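Local coordinates for protein catechol 2,3-dioxygenase (Pseudomonas sp. KL28, PDB 3HQ0) that probably catalyses the iron(II)-dependent extradiol cleavage of catechol by dioxygen to (2Z,4E)-2-hydroxy-6-oxohexa-2,4-dienoate, working as a homotetramer, at residues Gln13-Asn18 with Arg59-Ala64; Gly70-Asp75 with Glu119-Lys124. All coordinates share one frame; numbering follows the deposited sequence.

Interaction 1: residues Gln13-Asn18 with Arg59-Ala64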
ATOM      1  N   GLN A  13     -25.482  16.949  10.342  1.00 22.54           N
ATOM      2  CA  GLN A  13     -25.891  16.855  11.732  1.00 22.08           C
ATOM      3  C   GLN A  13     -26.678  15.573  11.847  1.00 21.69           C
ATOM      4  O   GLN A  13     -27.737  15.418  11.233  1.00 21.04           O
ATOM      5  CB  GLN A  13     -26.759  18.037  12.154  1.00 23.46           C
ATOM      6  CG  GLN A  13     -27.275  17.866  13.570  1.00 23.60           C
ATOM      7  CD  GLN A  13     -27.881  19.125  14.133  1.00 22.32           C
ATOM      8  OE1 GLN A  13     -27.190  20.120  14.328  1.00 19.36           O
ATOM      9  NE2 GLN A  13     -29.184  19.087  14.404  1.00 21.95           N
ATOM     10  N   VAL A  14     -26.141  14.657  12.642  1.00 20.67           N
ATOM     11  CA  VAL A  14     -26.729  13.350  12.839  1.00 20.59           C
ATOM     12  C   VAL A  14     -27.238  13.202  14.262  1.00 19.57           C
ATOM     13  O   VAL A  14     -26.697  13.801  15.184  1.00 18.57           O
ATOM     14  CB  VAL A  14     -25.675  12.256  12.543  1.00 21.22           C
ATOM     15  CG1 VAL A  14     -26.228  10.880  12.864  1.00 22.90           C
ATOM     16  CG2 VAL A  14     -25.249  12.345  11.073  1.00 21.78           C
ATOM     17  N   ARG A  15     -28.277  12.393  14.418  1.00 20.18           N
ATOM     18  CA  ARG A  15     -28.894  12.142  15.715  1.00 22.90           C
ATOM     19  C   ARG A  15     -28.366  10.866  16.346  1.00 23.36           C
ATOM     20  O   ARG A  15     -28.365   9.812  15.713  1.00 20.88           O
ATOM     21  CB  ARG A  15     -30.408  11.994  15.569  1.00 21.27           C
ATOM     22  CG  ARG A  15     -31.125  13.164  14.934  1.00 21.12           C
ATOM     23  CD  ARG A  15     -32.622  12.988  15.098  1.00 20.80           C
ATOM     24  NE  ARG A  15     -33.141  11.868  14.318  1.00 21.35           N
ATOM     25  CZ  ARG A  15     -33.389  11.926  13.016  1.00 21.23           C
ATOM     26  NH1 ARG A  15     -33.165  13.050  12.355  1.00 23.01           N
ATOM     27  NH2 ARG A  15     -33.863  10.866  12.376  1.00 24.36           N
ATOM     28  N   VAL A  16     -27.941  10.962  17.602  1.00 25.20           N
ATOM     29  CA  VAL A  16     -27.440   9.801  18.332  1.00 28.05           C
ATOM     30  C   VAL A  16     -28.310   9.557  19.573  1.00 28.60           C
ATOM     31  O   VAL A  16     -28.675  10.500  20.269  1.00 29.34           O
ATOM     32  CB  VAL A  16     -25.976  10.015  18.748  1.00 27.18           C
ATOM     33  CG1 VAL A  16     -25.098  10.007  17.514  1.00 28.80           C
ATOM     34  CG2 VAL A  16     -25.830  11.339  19.475  1.00 26.80           C
ATOM     35  N   LEU A  17     -28.646   8.296  19.837  1.00 31.26           N
ATOM     36  CA  LEU A  17     -29.490   7.935  20.980  1.00 32.86           C
ATOM     37  C   LEU A  17     -28.890   8.263  22.337  1.00 34.41           C
ATOM     38  O   LEU A  17     -29.623   8.496  23.299  1.00 34.85           O
ATOM     39  CB  LEU A  17     -29.839   6.445  20.947  1.00 33.58           C
ATOM     40  CG  LEU A  17     -30.825   5.963  19.882  1.00 34.47           C
ATOM     41  CD1 LEU A  17     -32.082   6.810  19.943  1.00 35.49           C
ATOM     42  CD2 LEU A  17     -30.200   6.058  18.509  1.00 36.02           C
ATOM     43  N   ASN A  18     -27.564   8.263  22.418  1.00 35.13           N
ATOM     44  CA  ASN A  18     -26.872   8.572  23.663  1.00 35.33           C
ATOM     45  C   ASN A  18     -25.710   9.500  23.354  1.00 35.98           C
ATOM     46  O   ASN A  18     -24.696   9.082  22.801  1.00 36.87           O
ATOM     47  CB  ASN A  18     -26.366   7.290  24.325  1.00 35.97           C
ATOM     48  CG  ASN A  18     -25.590   7.562  25.593  1.00 35.56           C
ATOM     49  OD1 ASN A  18     -24.461   8.042  25.553  1.00 35.86           O
ATOM     50  ND2 ASN A  18     -26.201   7.270  26.733  1.00 38.07           N
ATOM     51  N   ARG A  59     -26.349  15.164  17.819  1.00 24.19           N
ATOM     52  CA  ARG A  59     -27.398  15.698  18.675  1.00 27.76           C
ATOM     53  C   ARG A  59     -28.149  14.554  19.346  1.00 28.75           C
ATOM     54  O   ARG A  59     -28.634  13.647  18.667  1.00 29.82           O
ATOM     55  CB  ARG A  59     -28.362  16.534  17.821  1.00 25.76           C
ATOM     56  CG  ARG A  59     -29.489  17.207  18.568  1.00 24.94           C
ATOM     57  CD  ARG A  59     -30.334  18.021  17.604  1.00 22.72           C
ATOM     58  NE  ARG A  59     -31.181  17.178  16.764  1.00 22.07           N
ATOM     59  CZ  ARG A  59     -32.365  16.703  17.134  1.00 25.24           C
ATOM     60  NH1 ARG A  59     -32.852  16.991  18.335  1.00 24.62           N
ATOM     61  NH2 ARG A  59     -33.067  15.946  16.304  1.00 25.45           N
ATOM     62  N   GLU A  60     -28.238  14.584  20.674  1.00 29.23           N
ATOM     63  CA  GLU A  60     -28.964  13.535  21.375  1.00 31.32           C
ATOM     64  C   GLU A  60     -30.423  13.681  20.975  1.00 30.65           C
ATOM     65  O   GLU A  60     -30.977  14.777  21.022  1.00 30.85           O
ATOM     66  CB  GLU A  60     -28.812  13.677  22.896  1.00 31.59           C
ATOM     67  CG  GLU A  60     -29.465  12.540  23.678  1.00 36.79           C
ATOM     68  CD  GLU A  60     -29.085  12.523  25.157  1.00 40.53           C
ATOM     69  OE1 GLU A  60     -29.413  13.491  25.879  1.00 42.96           O
ATOM     70  OE2 GLU A  60     -28.452  11.537  25.599  1.00 41.55           O
ATOM     71  N   ALA A  61     -31.039  12.577  20.571  1.00 31.06           N
ATOM     72  CA  ALA A  61     -32.432  12.592  20.148  1.00 31.62           C
ATOM     73  C   ALA A  61     -33.099  11.241  20.369  1.00 32.89           C
ATOM     74  O   ALA A  61     -32.428  10.240  20.628  1.00 32.60           O
ATOM     75  CB  ALA A  61     -32.522  12.982  18.675  1.00 31.28           C
ATOM     76  N   ASP A  62     -34.423  11.220  20.243  1.00 33.80           N
ATOM     77  CA  ASP A  62     -35.200  10.000  20.437  1.00 35.48           C
ATOM     78  C   ASP A  62     -35.021   9.005  19.299  1.00 34.40           C
ATOM     79  O   ASP A  62     -35.226   7.803  19.478  1.00 34.29           O
ATOM     80  CB  ASP A  62     -36.690  10.338  20.583  1.00 39.59           C
ATOM     81  CG  ASP A  62     -36.967  11.313  21.723  1.00 43.52           C
ATOM     82  OD1 ASP A  62     -38.151  11.644  21.952  1.00 44.55           O
ATOM     83  OD2 ASP A  62     -36.001  11.750  22.390  1.00 46.16           O
ATOM     84  N   THR A  63     -34.639   9.503  18.126  1.00 31.76           N
ATOM     85  CA  THR A  63     -34.446   8.644  16.962  1.00 29.83           C
ATOM     86  C   THR A  63     -33.110   8.931  16.287  1.00 26.93           C
ATOM     87  O   THR A  63     -32.601  10.043  16.358  1.00 26.81           O
ATOM     88  CB  THR A  63     -35.575   8.858  15.927  1.00 31.29           C
ATOM     89  OG1 THR A  63     -36.826   8.449  16.491  1.00 34.81           O
ATOM     90  CG2 THR A  63     -35.313   8.047  14.674  1.00 33.16           C
ATOM     91  N   ALA A  64     -32.540   7.920  15.642  1.00 26.02           N
ATOM     92  CA  ALA A  64     -31.270   8.098  14.947  1.00 26.20           C
ATOM     93  C   ALA A  64     -31.584   8.596  13.547  1.00 24.38           C
ATOM     94  O   ALA A  64     -32.739   8.588  13.129  1.00 26.01           O
ATOM     95  CB  ALA A  64     -30.510   6.781  14.880  1.00 26.41           C
TER

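Interaction 2: residues Gly70-Asp75 with Glu119-Lys124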
ATOM      1  N   GLY A  70     -25.333  20.042   4.910  1.00 13.09           N
ATOM      2  CA  GLY A  70     -25.032  21.319   4.295  1.00 12.67           C
ATOM      3  C   GLY A  70     -23.763  21.385   3.472  1.00 14.24           C
ATOM      4  O   GLY A  70     -22.801  20.654   3.715  1.00 14.02           O
ATOM      5  N   PHE A  71     -23.775  22.279   2.491  1.00 11.55           N
ATOM      6  CA  PHE A  71     -22.644  22.493   1.607  1.00 14.82           C
ATOM      7  C   PHE A  71     -22.086  23.895   1.817  1.00 16.35           C
ATOM      8  O   PHE A  71     -22.830  24.837   2.108  1.00 16.17           O
ATOM      9  CB  PHE A  71     -23.087  22.337   0.146  1.00 13.13           C
ATOM     10  CG  PHE A  71     -23.523  20.941  -0.216  1.00 15.19           C
ATOM     11  CD1 PHE A  71     -22.615  20.027  -0.746  1.00 15.31           C
ATOM     12  CD2 PHE A  71     -24.838  20.537  -0.022  1.00 14.45           C
ATOM     13  CE1 PHE A  71     -23.007  18.730  -1.077  1.00 16.17           C
ATOM     14  CE2 PHE A  71     -25.247  19.242  -0.348  1.00 14.81           C
ATOM     15  CZ  PHE A  71     -24.323  18.331  -0.880  1.00 15.77           C
ATOM     16  N   LYS A  72     -20.775  24.028   1.673  1.00 16.04           N
ATOM     17  CA  LYS A  72     -20.138  25.326   1.804  1.00 18.35           C
ATOM     18  C   LYS A  72     -20.049  25.902   0.400  1.00 16.46           C
ATOM     19  O   LYS A  72     -19.716  25.187  -0.548  1.00 13.58           O
ATOM     20  CB  LYS A  72     -18.737  25.178   2.395  1.00 19.70           C
ATOM     21  CG  LYS A  72     -18.150  26.481   2.920  1.00 23.88           C
ATOM     22  CD  LYS A  72     -17.429  27.281   1.864  1.00 24.70           C
ATOM     23  CE  LYS A  72     -16.903  28.594   2.456  1.00 29.94           C
ATOM     24  NZ  LYS A  72     -16.095  28.416   3.711  1.00 31.33           N
ATOM     25  N   VAL A  73     -20.370  27.185   0.263  1.00 16.89           N
ATOM     26  CA  VAL A  73     -20.313  27.839  -1.036  1.00 16.35           C
ATOM     27  C   VAL A  73     -19.177  28.847  -1.039  1.00 16.03           C
ATOM     28  O   VAL A  73     -18.694  29.256   0.014  1.00 18.69           O
ATOM     29  CB  VAL A  73     -21.657  28.532  -1.377  1.00 15.98           C
ATOM     30  CG1 VAL A  73     -22.797  27.501  -1.281  1.00 16.00           C
ATOM     31  CG2 VAL A  73     -21.905  29.712  -0.439  1.00 15.28           C
ATOM     32  N   LEU A  74     -18.768  29.253  -2.233  1.00 16.27           N
ATOM     33  CA  LEU A  74     -17.651  30.172  -2.412  1.00 15.09           C
ATOM     34  C   LEU A  74     -17.609  31.431  -1.547  1.00 16.42           C
ATOM     35  O   LEU A  74     -16.578  31.732  -0.939  1.00 15.63           O
ATOM     36  CB  LEU A  74     -17.564  30.574  -3.881  1.00 15.12           C
ATOM     37  CG  LEU A  74     -16.312  31.329  -4.321  1.00 15.34           C
ATOM     38  CD1 LEU A  74     -15.096  30.421  -4.179  1.00 15.92           C
ATOM     39  CD2 LEU A  74     -16.476  31.770  -5.763  1.00 16.03           C
ATOM     40  N   ASP A  75     -18.717  32.165  -1.498  1.00 15.74           N
ATOM     41  CA  ASP A  75     -18.775  33.424  -0.752  1.00 19.01           C
ATOM     42  C   ASP A  75     -20.212  33.899  -0.507  1.00 18.63           C
ATOM     43  O   ASP A  75     -21.167  33.291  -0.986  1.00 18.47           O
ATOM     44  CB  ASP A  75     -18.016  34.512  -1.526  1.00 19.32           C
ATOM     45  CG  ASP A  75     -18.472  34.619  -2.978  1.00 18.89           C
ATOM     46  OD1 ASP A  75     -19.683  34.470  -3.227  1.00 19.59           O
ATOM     47  OD2 ASP A  75     -17.625  34.856  -3.867  1.00 19.73           O
ATOM     48  N   GLU A 119     -28.616  22.348   3.417  1.00 16.93           N
ATOM     49  CA  GLU A 119     -28.218  23.707   3.781  1.00 17.26           C
ATOM     50  C   GLU A 119     -27.053  24.177   2.929  1.00 18.02           C
ATOM     51  O   GLU A 119     -26.252  23.374   2.449  1.00 16.90           O
ATOM     52  CB  GLU A 119     -27.727  23.795   5.230  1.00 20.72           C
ATOM     53  CG  GLU A 119     -28.629  23.245   6.299  1.00 21.71           C
ATOM     54  CD  GLU A 119     -28.253  23.790   7.665  1.00 20.90           C
ATOM     55  OE1 GLU A 119     -27.048  23.827   7.994  1.00 23.03           O
ATOM     56  OE2 GLU A 119     -29.159  24.184   8.414  1.00 24.70           O
ATOM     57  N   LEU A 120     -26.958  25.491   2.777  1.00 15.12           N
ATOM     58  CA  LEU A 120     -25.883  26.134   2.037  1.00 15.93           C
ATOM     59  C   LEU A 120     -25.366  27.258   2.937  1.00 16.36           C
ATOM     60  O   LEU A 120     -26.153  27.954   3.571  1.00 17.79           O
ATOM     61  CB  LEU A 120     -26.410  26.732   0.726  1.00 14.80           C
ATOM     62  CG  LEU A 120     -26.489  25.912  -0.569  1.00 15.60           C
ATOM     63  CD1 LEU A 120     -26.505  24.424  -0.312  1.00 18.09           C
ATOM     64  CD2 LEU A 120     -27.720  26.365  -1.336  1.00 12.30           C
ATOM     65  N   TYR A 121     -24.052  27.413   3.022  1.00 17.65           N
ATOM     66  CA  TYR A 121     -23.478  28.482   3.823  1.00 19.08           C
ATOM     67  C   TYR A 121     -22.158  28.913   3.202  1.00 19.04           C
ATOM     68  O   TYR A 121     -21.491  28.135   2.523  1.00 18.10           O
ATOM     69  CB  TYR A 121     -23.274  28.048   5.285  1.00 21.19           C
ATOM     70  CG  TYR A 121     -22.274  26.927   5.505  1.00 20.59           C
ATOM     71  CD1 TYR A 121     -22.665  25.591   5.424  1.00 20.13           C
ATOM     72  CD2 TYR A 121     -20.932  27.208   5.787  1.00 21.06           C
ATOM     73  CE1 TYR A 121     -21.748  24.558   5.617  1.00 18.67           C
ATOM     74  CE2 TYR A 121     -20.005  26.182   5.982  1.00 20.23           C
ATOM     75  CZ  TYR A 121     -20.423  24.859   5.894  1.00 20.03           C
ATOM     76  OH  TYR A 121     -19.520  23.837   6.087  1.00 17.65           O
ATOM     77  N   ALA A 122     -21.783  30.161   3.430  1.00 19.31           N
ATOM     78  CA  ALA A 122     -20.551  30.678   2.865  1.00 20.55           C
ATOM     79  C   ALA A 122     -19.452  30.883   3.899  1.00 19.85           C
ATOM     80  O   ALA A 122     -18.277  30.900   3.555  1.00 21.65           O
ATOM     81  CB  ALA A 122     -20.829  31.987   2.141  1.00 19.64           C
ATOM     82  N   GLU A 123     -19.826  31.036   5.165  1.00 20.99           N
ATOM     83  CA  GLU A 123     -18.832  31.273   6.204  1.00 22.00           C
ATOM     84  C   GLU A 123     -18.864  30.307   7.373  1.00 20.60           C
ATOM     85  O   GLU A 123     -19.926  29.958   7.885  1.00 18.44           O
ATOM     86  CB  GLU A 123     -18.979  32.690   6.764  1.00 26.19           C
ATOM     87  CG  GLU A 123     -19.078  33.777   5.711  1.00 32.35           C
ATOM     88  CD  GLU A 123     -19.385  35.133   6.313  1.00 35.38           C
ATOM     89  OE1 GLU A 123     -19.753  36.050   5.550  1.00 38.26           O
ATOM     90  OE2 GLU A 123     -19.256  35.282   7.548  1.00 38.30           O
ATOM     91  N   LYS A 124     -17.674  29.884   7.778  1.00 17.85           N
ATOM     92  CA  LYS A 124     -17.484  29.001   8.917  1.00 21.47           C
ATOM     93  C   LYS A 124     -16.037  29.216   9.325  1.00 22.41           C
ATOM     94  O   LYS A 124     -15.123  29.119   8.503  1.00 24.03           O
ATOM     95  CB  LYS A 124     -17.727  27.527   8.570  1.00 20.63           C
ATOM     96  CG  LYS A 124     -17.565  26.609   9.784  1.00 21.18           C
ATOM     97  CD  LYS A 124     -17.855  25.149   9.472  1.00 19.89           C
ATOM     98  CE  LYS A 124     -19.337  24.905   9.308  1.00 14.76           C
ATOM     99  NZ  LYS A 124     -19.608  23.482   9.027  1.00 13.97           N
TER
HETATM  100  O   HOH W   1     -15.601  31.060   5.752  1.00 26.61           O

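Interaction 1: residues Gln13-Asn18 with Arg59-Ala64
Arg59 N donates to Val14 O at 3.0 Å, and Val16 N returns a bond to Arg59 O, a fairly straight one (160° at the hydrogen). With Ala61 N to Val16 O these bonds put Arg15 beside Arg59 and Val16 beside Glu60 in parallel register. A second set of bonds comes from the Arg15 side chain. Its chain bends at chi3 (-68°), which turns the guanidinium onto the loop leading from strand 56-60 to strand 65-73: NE reaches Thr63 O at 2.8 Å, the oxygen lying near the guanidinium plane but NE well above the carbonyl plane, while NH2 makes a weaker, bent bond to Ala64 O.

Strands 9-16 and 56-60 are the first and last strands of the first βαβββ module of the N-terminal vicinal-oxygen-chelate (VOC) domain, and pair in parallel. Arg59 runs alongside Arg15 in the same direction, their guanidinium planes 54° apart and Arg15 NE 4.5 Å from Arg59 NH2. Asp67 forms salt bridges with both arginines and probably offsets this like-charge approach; it also accepts from Gln13 NE2.

Apolar contacts flank the polar ones. Ala61 CB meets Arg15 CD at 3.6 Å, and Leu17 CD2 touches Ala64 CB at 3.7 Å.

Interaction 2: residues Gly70-Asp75 with Glu119-Lys124
Phe71 N donates to Glu119 O at 2.7 Å and Val73 N to Tyr121 O at the same length, both fairly straight. Between them Tyr121 N donates to Phe71 O (3.0 Å), approaching almost head-on to the carbonyl. This alternation fixes a parallel ladder pairing Gly70 with Glu119, Phe71 with Leu120 and Lys72 with Tyr121; the short strand axes are inclined by 25°. Strands 65-73 and 117-121 are the first and last strands of the second βαβββ module of the VOC domain, and their parallel pairing closes it. Beyond the ladder, a water accepts from Lys124 N and, weakly, from Lys72 NZ, bridging the two segments.

On the face that carries Lys72 and Tyr121, the tyrosine ring packs with one face against Lys72. Lys72 CA stands 4.1 Å from the ring centroid and only 9° off its normal, a CH-pi contact over the face. Tyr121 CG sits between its own backbone N and carbonyl carbon (chi1 64°), a torsion that carries the ring back across the neighbouring strand. The aliphatic part of Lys72 crosses the ring at about a right angle, CG reaching Tyr121 CE2 at 3.6 Å. Glu119, on this same face, has its carboxylate held by Arg107, Arg109 and His11.

The opposite face is apolar. Phe71 CB meets Leu120 CD1 at 4.0 Å, Val73 CG1 packs on Leu120 CG, and where the strands end Val73 CG2 touches Ala122 CB at 3.6 Å.

Helix 76-89, the module's helix, covers that apolar face, Leu82 on Val73 and Leu79 and Leu86 on Leu120, while Asp75, at the N-cap position, caps its start and hydrogen-bonds Thr78 through OD1. On the other face the ring of His11, from strand 9-16, lies nearly parallel to that of Tyr121; strand 107-111 flanks strand 117-121 on the side away from strand 65-73.

Overall arrangement
Interactions 1 and 2 occupy one mixed sheet of the N-terminal VOC domain, each pairing the first and last strands of one of its two βαβββ modules, their centres 24 Å and nearest atoms about 6 Å apart. They follow in series: the loop that closes 13-18 with 59-64 leads into strand 65-73, whose far end pairs in 70-75 with 119-124. Strands 9-16 and 65-73 are adjacent, so the sheet is continuous between the contacts. Neither contact supplies an iron ligand; these are His154, His216 and Glu267. The side chains of Val14 and Phe71 each lie about 13 Å from the iron, Val14 about 9 Å from the His216 side chain and Phe71 about 7 Å from that of His154.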